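Phytase (Debaryomyces castellii, PDB 2GFI) hydrolyses phytate (inositol hexakisphosphate) as a 3-phytase of the histidine acid phosphatase family, releasing phosphate. Local coordinates at residues Gly80-Met91 with Leu104-Val112. Sequence-based numbering, arbitrary orientation.
Sequences GKKYKAVYEKLM and LNDDYEYFV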
# COMPACT_ATOMS: atom_id res chain seq x y z
N GLY A 80 -13.50 -11.14 -29.29
CA GLY A 80 -14.18 -12.23 -28.59
C GLY A 80 -14.18 -13.52 -29.39
O GLY A 80 -13.84 -14.59 -28.86
N LYS A 81 -14.50 -13.42 -30.69
CA LYS A 81 -14.54 -14.63 -31.51
C LYS A 81 -13.17 -15.19 -31.79
O LYS A 81 -13.01 -16.43 -31.85
CB LYS A 81 -15.37 -14.43 -32.78
CG LYS A 81 -16.84 -14.33 -32.44
CD LYS A 81 -17.78 -14.43 -33.64
CE LYS A 81 -19.19 -14.61 -33.12
NZ LYS A 81 -20.16 -14.83 -34.22
N LYS A 82 -12.18 -14.29 -31.93
CA LYS A 82 -10.80 -14.74 -32.02
C LYS A 82 -10.36 -15.42 -30.73
O LYS A 82 -9.65 -16.43 -30.79
CB LYS A 82 -9.85 -13.57 -32.36
CG LYS A 82 -9.94 -13.14 -33.81
CD LYS A 82 -9.37 -11.72 -33.98
CE LYS A 82 -9.35 -11.27 -35.42
NZ LYS A 82 -8.68 -12.30 -36.28
N TYR A 83 -10.77 -14.87 -29.59
CA TYR A 83 -10.40 -15.47 -28.29
C TYR A 83 -11.05 -16.85 -28.16
O TYR A 83 -10.44 -17.80 -27.68
CB TYR A 83 -10.77 -14.57 -27.07
CG TYR A 83 -10.21 -13.16 -27.12
CD1 TYR A 83 -9.00 -12.88 -27.77
CD2 TYR A 83 -10.89 -12.10 -26.50
CE1 TYR A 83 -8.49 -11.58 -27.81
CE2 TYR A 83 -10.38 -10.79 -26.54
CZ TYR A 83 -9.18 -10.56 -27.19
OH TYR A 83 -8.67 -9.28 -27.27
N LYS A 84 -12.30 -16.95 -28.59
CA LYS A 84 -13.03 -18.22 -28.56
C LYS A 84 -12.33 -19.29 -29.44
O LYS A 84 -12.13 -20.44 -29.00
CB LYS A 84 -14.49 -18.01 -28.95
CG LYS A 84 -15.37 -19.25 -28.78
CD LYS A 84 -14.97 -20.00 -27.54
CE LYS A 84 -16.09 -20.94 -27.03
NZ LYS A 84 -16.45 -22.00 -27.99
N ALA A 85 -11.97 -18.91 -30.66
CA ALA A 85 -11.14 -19.74 -31.54
C ALA A 85 -9.80 -20.21 -30.92
O ALA A 85 -9.42 -21.38 -31.04
CB ALA A 85 -10.92 -19.05 -32.92
N VAL A 86 -9.08 -19.31 -30.25
CA VAL A 86 -7.85 -19.71 -29.57
C VAL A 86 -8.18 -20.65 -28.43
O VAL A 86 -7.51 -21.67 -28.26
CB VAL A 86 -6.98 -18.52 -29.06
CG1 VAL A 86 -5.63 -19.04 -28.48
CG2 VAL A 86 -6.65 -17.57 -30.20
N TYR A 87 -9.21 -20.32 -27.65
CA TYR A 87 -9.61 -21.17 -26.55
C TYR A 87 -9.87 -22.61 -27.05
O TYR A 87 -9.47 -23.58 -26.40
CB TYR A 87 -10.87 -20.61 -25.88
CG TYR A 87 -11.49 -21.53 -24.84
CD1 TYR A 87 -11.06 -21.50 -23.49
CD2 TYR A 87 -12.52 -22.42 -25.19
CE1 TYR A 87 -11.65 -22.35 -22.53
CE2 TYR A 87 -13.11 -23.24 -24.26
CZ TYR A 87 -12.66 -23.21 -22.93
OH TYR A 87 -13.26 -24.04 -22.04
N GLU A 88 -10.57 -22.71 -28.19
CA GLU A 88 -10.96 -23.98 -28.78
C GLU A 88 -9.73 -24.74 -29.32
O GLU A 88 -9.65 -25.94 -29.11
CB GLU A 88 -12.03 -23.78 -29.86
CG GLU A 88 -13.46 -23.54 -29.34
CD GLU A 88 -13.92 -24.56 -28.27
OE1 GLU A 88 -13.46 -25.73 -28.26
OE2 GLU A 88 -14.77 -24.21 -27.42
N LYS A 89 -8.80 -24.03 -29.98
CA LYS A 89 -7.51 -24.62 -30.35
C LYS A 89 -6.80 -25.18 -29.12
O LYS A 89 -6.32 -26.31 -29.17
CB LYS A 89 -6.60 -23.62 -31.08
CG LYS A 89 -7.00 -23.41 -32.52
CD LYS A 89 -6.23 -22.31 -33.25
CE LYS A 89 -4.86 -22.82 -33.73
NZ LYS A 89 -4.26 -21.86 -34.71
N LEU A 90 -6.79 -24.43 -28.02
CA LEU A 90 -6.13 -24.90 -26.80
C LEU A 90 -6.85 -26.10 -26.24
O LEU A 90 -6.21 -27.09 -25.88
CB LEU A 90 -6.02 -23.80 -25.74
CG LEU A 90 -5.14 -22.62 -26.12
CD1 LEU A 90 -5.32 -21.52 -25.14
CD2 LEU A 90 -3.69 -23.03 -26.23
N MET A 91 -8.17 -26.03 -26.16
CA MET A 91 -8.95 -27.15 -25.61
C MET A 91 -8.83 -28.45 -26.43
O MET A 91 -9.05 -29.52 -25.90
CB MET A 91 -10.42 -26.79 -25.39
CG MET A 91 -10.66 -25.75 -24.27
SD MET A 91 -9.95 -26.08 -22.61
CE MET A 91 -8.54 -25.03 -22.63
N LEU A 104 -5.29 -24.66 -18.02
CA LEU A 104 -6.16 -25.06 -19.14
C LEU A 104 -6.85 -26.39 -18.91
O LEU A 104 -7.95 -26.59 -19.40
CB LEU A 104 -5.41 -25.10 -20.47
CG LEU A 104 -4.92 -23.74 -20.99
CD1 LEU A 104 -4.07 -23.93 -22.20
CD2 LEU A 104 -6.10 -22.82 -21.30
N ASN A 105 -6.20 -27.27 -18.15
CA ASN A 105 -6.79 -28.55 -17.70
C ASN A 105 -7.93 -28.43 -16.67
O ASN A 105 -8.70 -29.37 -16.49
CB ASN A 105 -5.72 -29.46 -17.06
CG ASN A 105 -4.47 -29.62 -17.91
OD1 ASN A 105 -4.54 -29.84 -19.11
ND2 ASN A 105 -3.31 -29.50 -17.27
N ASP A 106 -8.04 -27.29 -15.98
CA ASP A 106 -8.86 -27.28 -14.76
C ASP A 106 -10.30 -26.87 -14.94
O ASP A 106 -10.78 -25.98 -14.23
CB ASP A 106 -8.20 -26.44 -13.67
CG ASP A 106 -6.78 -26.87 -13.41
OD1 ASP A 106 -5.96 -26.00 -13.03
OD2 ASP A 106 -6.38 -28.04 -13.59
N ASP A 107 -11.02 -27.54 -15.85
CA ASP A 107 -12.36 -27.10 -16.19
C ASP A 107 -12.28 -25.64 -16.45
O ASP A 107 -12.98 -24.83 -15.82
CB ASP A 107 -13.33 -27.33 -15.03
CG ASP A 107 -13.47 -28.78 -14.68
OD1 ASP A 107 -13.24 -29.64 -15.59
OD2 ASP A 107 -13.83 -29.15 -13.52
N TYR A 108 -11.38 -25.27 -17.35
CA TYR A 108 -11.20 -23.89 -17.62
C TYR A 108 -12.26 -23.49 -18.63
O TYR A 108 -12.29 -23.99 -19.75
CB TYR A 108 -9.79 -23.67 -18.13
CG TYR A 108 -9.46 -22.25 -18.48
CD1 TYR A 108 -9.43 -21.25 -17.51
CD2 TYR A 108 -9.14 -21.91 -19.79
CE1 TYR A 108 -9.11 -19.95 -17.85
CE2 TYR A 108 -8.80 -20.62 -20.13
CZ TYR A 108 -8.80 -19.65 -19.16
OH TYR A 108 -8.45 -18.37 -19.53
N GLU A 109 -13.17 -22.64 -18.20
CA GLU A 109 -14.23 -22.18 -19.06
C GLU A 109 -13.76 -20.99 -19.89
O GLU A 109 -12.89 -20.24 -19.49
CB GLU A 109 -15.43 -21.79 -18.23
CG GLU A 109 -16.06 -22.97 -17.50
CD GLU A 109 -17.33 -22.58 -16.75
OE1 GLU A 109 -17.35 -21.55 -16.02
OE2 GLU A 109 -18.33 -23.30 -16.89
N TYR A 110 -14.33 -20.84 -21.08
CA TYR A 110 -14.13 -19.63 -21.84
C TYR A 110 -14.85 -18.50 -21.08
O TYR A 110 -15.95 -18.72 -20.57
CB TYR A 110 -14.68 -19.79 -23.23
CG TYR A 110 -14.51 -18.52 -24.01
CD1 TYR A 110 -13.26 -17.95 -24.16
CD2 TYR A 110 -15.60 -17.89 -24.61
CE1 TYR A 110 -13.10 -16.76 -24.86
CE2 TYR A 110 -15.44 -16.69 -25.34
CZ TYR A 110 -14.19 -16.14 -25.45
OH TYR A 110 -13.99 -14.96 -26.13
N PHE A 111 -14.23 -17.31 -20.99
CA PHE A 111 -14.73 -16.30 -20.06
C PHE A 111 -15.97 -15.51 -20.51
O PHE A 111 -16.62 -14.83 -19.72
CB PHE A 111 -13.61 -15.36 -19.66
CG PHE A 111 -13.11 -14.48 -20.77
CD1 PHE A 111 -13.64 -13.21 -20.95
CD2 PHE A 111 -12.07 -14.89 -21.57
CE1 PHE A 111 -13.14 -12.37 -21.93
CE2 PHE A 111 -11.58 -14.08 -22.57
CZ PHE A 111 -12.11 -12.82 -22.76
N VAL A 112 -16.28 -15.58 -21.79
CA VAL A 112 -17.51 -15.02 -22.28
C VAL A 112 -18.52 -16.17 -22.35
O VAL A 112 -18.50 -16.95 -23.31
CB VAL A 112 -17.34 -14.33 -23.64
CG1 VAL A 112 -18.59 -13.57 -23.98
CG2 VAL A 112 -16.14 -13.37 -23.59
O HOH W 1 -16.36 -22.69 -21.77
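Helix 77-91 of this histidine acid phosphatase is lined by the loop that follows it, and Tyr-87 and Tyr-110 meet at the middle of the contact. CG of Tyr-87 lies anti to the backbone N (chi1 172°), which sends the ring across to the loop. Tyr-87 OH donates a very short hydrogen bond, 2.5 Å, to Tyr-108 O, which lies at the ring edge near its plane. Tyr-110 CB lies over the centre of one face, 3.7 Å from the Tyr-87 ring centroid, as a CH-pi contact. Met-91 CG lies against the opposite face, offset toward the rim, which places the ring between loop and helix. A water accepts from Tyr-110 N and donates weakly to Tyr-87 OH, a second link between the phenol and the loop backbone.

The Tyr-110 ring meets the Tyr-87 ring obliquely. Lys-84 CD rests over one face of Tyr-110, 3.9 Å from the ring centroid. The lysine chain is bent at chi2 (38°), ahead of CD, and again at chi4 (62°). Lys-84 NZ forms a salt bridge of 2.8 Å with Glu-88 OE2, met on the anti side of the carboxylate. Tyr-110 OH reaches the first turn of 80-91, 3.4 Å from Tyr-83 CB. Beyond it, Tyr-83 CD2 meets the edge of the Phe-111 ring.

At the other end, Met-91 CE packs 3.6 Å from Leu-104 CD2. Tyr-258 of helix 249-266 touches Tyr-87 and Tyr-108 and packs edge-to-face with Phe-111. Within the histidine phosphatase (branch 2) fold, this is a helix with its following loop folded back along it, joined by a tyrosine-to-carbonyl hydrogen bond and CH-pi contacts.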